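Local coordinates for periplasmic cell division protein (SufI) (Aquifex aeolicus, PDB 6SYY), which is a multicopper oxidase of a hyperthermophile, binding four copper ions and probably coupling the oxidation of its substrates to the reduction of dioxygen, at residues 305-310 and 364-369. Numbering follows the deposited sequence.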
ATOM      1  N   VAL A 305       0.201  15.806 -11.287  1.00 27.67           N
ATOM      2  CA  VAL A 305       0.804  15.920 -12.609  1.00 27.01           C
ATOM      3  C   VAL A 305       0.069  17.026 -13.351  1.00 38.28           C
ATOM      4  O   VAL A 305      -1.159  16.973 -13.494  1.00 27.44           O
ATOM      5  CB  VAL A 305       0.742  14.599 -13.389  1.00 25.04           C
ATOM      6  CG1 VAL A 305       1.449  14.744 -14.724  1.00 28.27           C
ATOM      7  CG2 VAL A 305       1.365  13.479 -12.580  1.00 29.71           C
ATOM      8  N   ASP A 306       0.813  18.027 -13.811  1.00 24.99           N
ATOM      9  CA  ASP A 306       0.224  19.169 -14.505  1.00 23.45           C
ATOM     10  C   ASP A 306       0.374  18.919 -16.000  1.00 32.69           C
ATOM     11  O   ASP A 306       1.398  19.236 -16.604  1.00 30.89           O
ATOM     12  CB  ASP A 306       0.883  20.471 -14.072  1.00 27.35           C
ATOM     13  CG  ASP A 306       0.086  21.694 -14.493  1.00 33.95           C
ATOM     14  OD1 ASP A 306      -0.754  21.567 -15.404  1.00 46.44           O
ATOM     15  OD2 ASP A 306       0.296  22.781 -13.915  1.00 34.66           O
ATOM     16  N   PHE A 307      -0.666  18.349 -16.602  1.00 24.17           N
ATOM     17  CA  PHE A 307      -0.606  18.082 -18.031  1.00 24.89           C
ATOM     18  C   PHE A 307      -0.695  19.348 -18.876  1.00 39.70           C
ATOM     19  O   PHE A 307      -0.599  19.255 -20.105  1.00 34.27           O
ATOM     20  CB  PHE A 307      -1.704  17.089 -18.425  1.00 23.41           C
ATOM     21  CG  PHE A 307      -1.421  15.680 -17.992  1.00 31.98           C
ATOM     22  CD1 PHE A 307      -0.457  14.922 -18.639  1.00 26.44           C
ATOM     23  CD2 PHE A 307      -2.114  15.110 -16.932  1.00 31.62           C
ATOM     24  CE1 PHE A 307      -0.187  13.618 -18.236  1.00 30.75           C
ATOM     25  CE2 PHE A 307      -1.847  13.807 -16.522  1.00 28.07           C
ATOM     26  CZ  PHE A 307      -0.882  13.062 -17.174  1.00 25.77           C
ATOM     27  N   ARG A 308      -0.861  20.525 -18.265  1.00 31.82           N
ATOM     28  CA  ARG A 308      -0.683  21.766 -19.011  1.00 40.15           C
ATOM     29  C   ARG A 308       0.757  21.946 -19.476  1.00 26.70           C
ATOM     30  O   ARG A 308       1.005  22.744 -20.385  1.00 30.87           O
ATOM     31  CB  ARG A 308      -1.112  22.966 -18.168  1.00 26.18           C
ATOM     32  CG  ARG A 308      -2.588  22.980 -17.831  1.00 39.06           C
ATOM     33  CD  ARG A 308      -2.947  24.108 -16.877  1.00 31.48           C
ATOM     34  NE  ARG A 308      -2.324  23.939 -15.566  1.00 26.01           N
ATOM     35  CZ  ARG A 308      -2.514  24.761 -14.538  1.00 43.60           C
ATOM     36  NH1 ARG A 308      -3.317  25.810 -14.665  1.00 33.88           N
ATOM     37  NH2 ARG A 308      -1.904  24.534 -13.381  1.00 31.78           N
ATOM     38  N   ASP A 309       1.710  21.226 -18.868  1.00 25.29           N
ATOM     39  CA  ASP A 309       3.073  21.190 -19.395  1.00 42.82           C
ATOM     40  C   ASP A 309       3.106  20.652 -20.814  1.00 26.10           C
ATOM     41  O   ASP A 309       4.001  21.001 -21.591  1.00 33.24           O
ATOM     42  CB  ASP A 309       3.970  20.315 -18.518  1.00 32.63           C
ATOM     43  CG  ASP A 309       4.202  20.894 -17.148  1.00 33.59           C
ATOM     44  OD1 ASP A 309       3.705  22.005 -16.874  1.00 30.32           O
ATOM     45  OD2 ASP A 309       4.893  20.238 -16.341  1.00 46.35           O
ATOM     46  N   ALA A 310       2.161  19.788 -21.156  1.00 34.10           N
ATOM     47  CA  ALA A 310       2.123  19.109 -22.439  1.00 26.13           C
ATOM     48  C   ALA A 310       1.232  19.862 -23.422  1.00 30.75           C
ATOM     49  O   ALA A 310       0.405  20.693 -23.044  1.00 40.29           O
ATOM     50  CB  ALA A 310       1.619  17.672 -22.261  1.00 25.35           C
ATOM     51  N   MET A 364       2.086   2.645 -18.409  1.00 31.24           N
ATOM     52  CA  MET A 364       0.827   3.235 -18.833  1.00 33.43           C
ATOM     53  C   MET A 364       1.114   4.424 -19.743  1.00 23.38           C
ATOM     54  O   MET A 364       2.186   5.035 -19.681  1.00 29.90           O
ATOM     55  CB  MET A 364       0.002   3.654 -17.615  1.00 22.38           C
ATOM     56  CG  MET A 364      -1.401   4.086 -17.917  1.00 40.21           C
ATOM     57  SD  MET A 364      -2.184   4.703 -16.426  1.00 37.12           S
ATOM     58  CE  MET A 364      -3.534   5.615 -17.156  1.00 41.23           C
ATOM     59  N   GLU A 365       0.140   4.744 -20.590  1.00 30.05           N
ATOM     60  CA  GLU A 365       0.249   5.837 -21.545  1.00 35.07           C
ATOM     61  C   GLU A 365      -0.872   6.837 -21.307  1.00 40.78           C
ATOM     62  O   GLU A 365      -2.042   6.455 -21.202  1.00 34.55           O
ATOM     63  CB  GLU A 365       0.199   5.305 -22.980  1.00 32.54           C
ATOM     64  CG  GLU A 365      -0.250   6.313 -24.015  1.00 55.23           C
ATOM     65  CD  GLU A 365      -0.479   5.674 -25.371  1.00 78.34           C
ATOM     66  OE1 GLU A 365       0.352   4.831 -25.772  1.00 51.87           O
ATOM     67  OE2 GLU A 365      -1.492   6.004 -26.027  1.00 63.43           O
ATOM     68  N   PHE A 366      -0.511   8.113 -21.212  1.00 29.69           N
ATOM     69  CA  PHE A 366      -1.471   9.205 -21.128  1.00 26.58           C
ATOM     70  C   PHE A 366      -1.492   9.954 -22.450  1.00 37.66           C
ATOM     71  O   PHE A 366      -0.436  10.280 -23.002  1.00 29.69           O
ATOM     72  CB  PHE A 366      -1.122  10.167 -19.992  1.00 30.81           C
ATOM     73  CG  PHE A 366      -1.221   9.555 -18.634  1.00 33.08           C
ATOM     74  CD1 PHE A 366      -2.445   9.457 -17.995  1.00 29.48           C
ATOM     75  CD2 PHE A 366      -0.090   9.081 -17.990  1.00 39.53           C
ATOM     76  CE1 PHE A 366      -2.541   8.895 -16.738  1.00 27.90           C
ATOM     77  CE2 PHE A 366      -0.177   8.515 -16.735  1.00 37.64           C
ATOM     78  CZ  PHE A 366      -1.407   8.422 -16.108  1.00 29.42           C
ATOM     79  N   ARG A 367      -2.690  10.226 -22.953  1.00 31.95           N
ATOM     80  CA  ARG A 367      -2.878  10.946 -24.204  1.00 28.74           C
ATOM     81  C   ARG A 367      -3.557  12.267 -23.877  1.00 25.72           C
ATOM     82  O   ARG A 367      -4.721  12.285 -23.462  1.00 32.22           O
ATOM     83  CB  ARG A 367      -3.713  10.129 -25.185  1.00 26.78           C
ATOM     84  CG  ARG A 367      -3.288   8.676 -25.314  1.00 41.68           C
ATOM     85  CD  ARG A 367      -4.493   7.810 -25.640  1.00 49.44           C
ATOM     86  NE  ARG A 367      -4.128   6.513 -26.195  1.00 33.36           N
ATOM     87  CZ  ARG A 367      -4.996   5.693 -26.779  1.00 55.29           C
ATOM     88  NH1 ARG A 367      -6.271   6.047 -26.880  1.00 48.11           N
ATOM     89  NH2 ARG A 367      -4.593   4.525 -27.265  1.00 40.44           N
ATOM     90  N   VAL A 368      -2.827  13.364 -24.049  1.00 25.79           N
ATOM     91  CA  VAL A 368      -3.376  14.701 -23.868  1.00 43.22           C
ATOM     92  C   VAL A 368      -4.243  15.030 -25.077  1.00 36.72           C
ATOM     93  O   VAL A 368      -3.750  15.537 -26.090  1.00 36.03           O
ATOM     94  CB  VAL A 368      -2.253  15.735 -23.672  1.00 25.89           C
ATOM     95  CG1 VAL A 368      -2.829  17.107 -23.374  1.00 43.39           C
ATOM     96  CG2 VAL A 368      -1.329  15.291 -22.555  1.00 24.86           C
ATOM     97  N   THR A 369      -5.539  14.739 -24.982  1.00 35.43           N
ATOM     98  CA  THR A 369      -6.428  14.817 -26.134  1.00 36.80           C
ATOM     99  C   THR A 369      -7.214  16.117 -26.222  1.00 31.68           C
ATOM    100  O   THR A 369      -7.700  16.452 -27.309  1.00 34.14           O
ATOM    101  CB  THR A 369      -7.414  13.640 -26.121  1.00 37.74           C
ATOM    102  OG1 THR A 369      -8.082  13.588 -24.854  1.00 43.52           O
ATOM    103  CG2 THR A 369      -6.680  12.323 -26.354  1.00 34.78           C
TER
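Phe307 drives the far end of its ring onto Phe366: CZ lies over one face of the Phe366 ring, toward its rim and 3.8 Å from CG, while CE1 rests against Phe366 CB. The ring planes meet obliquely, inclined at 48° with centroids 5.4 Å apart. Beside them, Val368 CG2 sits between Phe307 and Ala310, the residues at the two ends of the short turn, 4.0 Å from Phe307 CD1 and 3.8 Å from Ala310 CB. Val368 keeps CG1 anti to its backbone N (chi1 -175°), which leaves CG2 as the branch that meets both. All four touching residues are buried, and the contact is purely apolar. Val305 CG1 covers one face of the Phe307 ring, and Tyr248 and Phe250 of strand 247-254 also meet its side chain. With an alanine in place of Phe307, the face of Phe366 and the Val368 methyl would probably lose their shared partner, opening a gap between the two segments. The backbone that presents Phe307 is a short 3-10 turn, closed by Asp309 N to Asp306 O and Ala310 N to Phe307 O. Asp306 OD1 accepts from Arg308 N at 3.0 Å, forming an Asx turn, and through its syn lone pair also takes Arg308 NE at 2.8 Å, nearly straight at 171°. Arg308 NH2 reaches OD2, giving a side-on, two-nitrogen salt bridge on the side of the turn away from strand 361-370. On the facing strand, Phe366 and Val368 point inward, whereas Arg367 points away and pairs with Glu365. Far from the copper sites, the turn after strand 300-306 thus packs its apolar side chains against strand 361-370, within the core of a cupredoxin-like beta-sandwich domain.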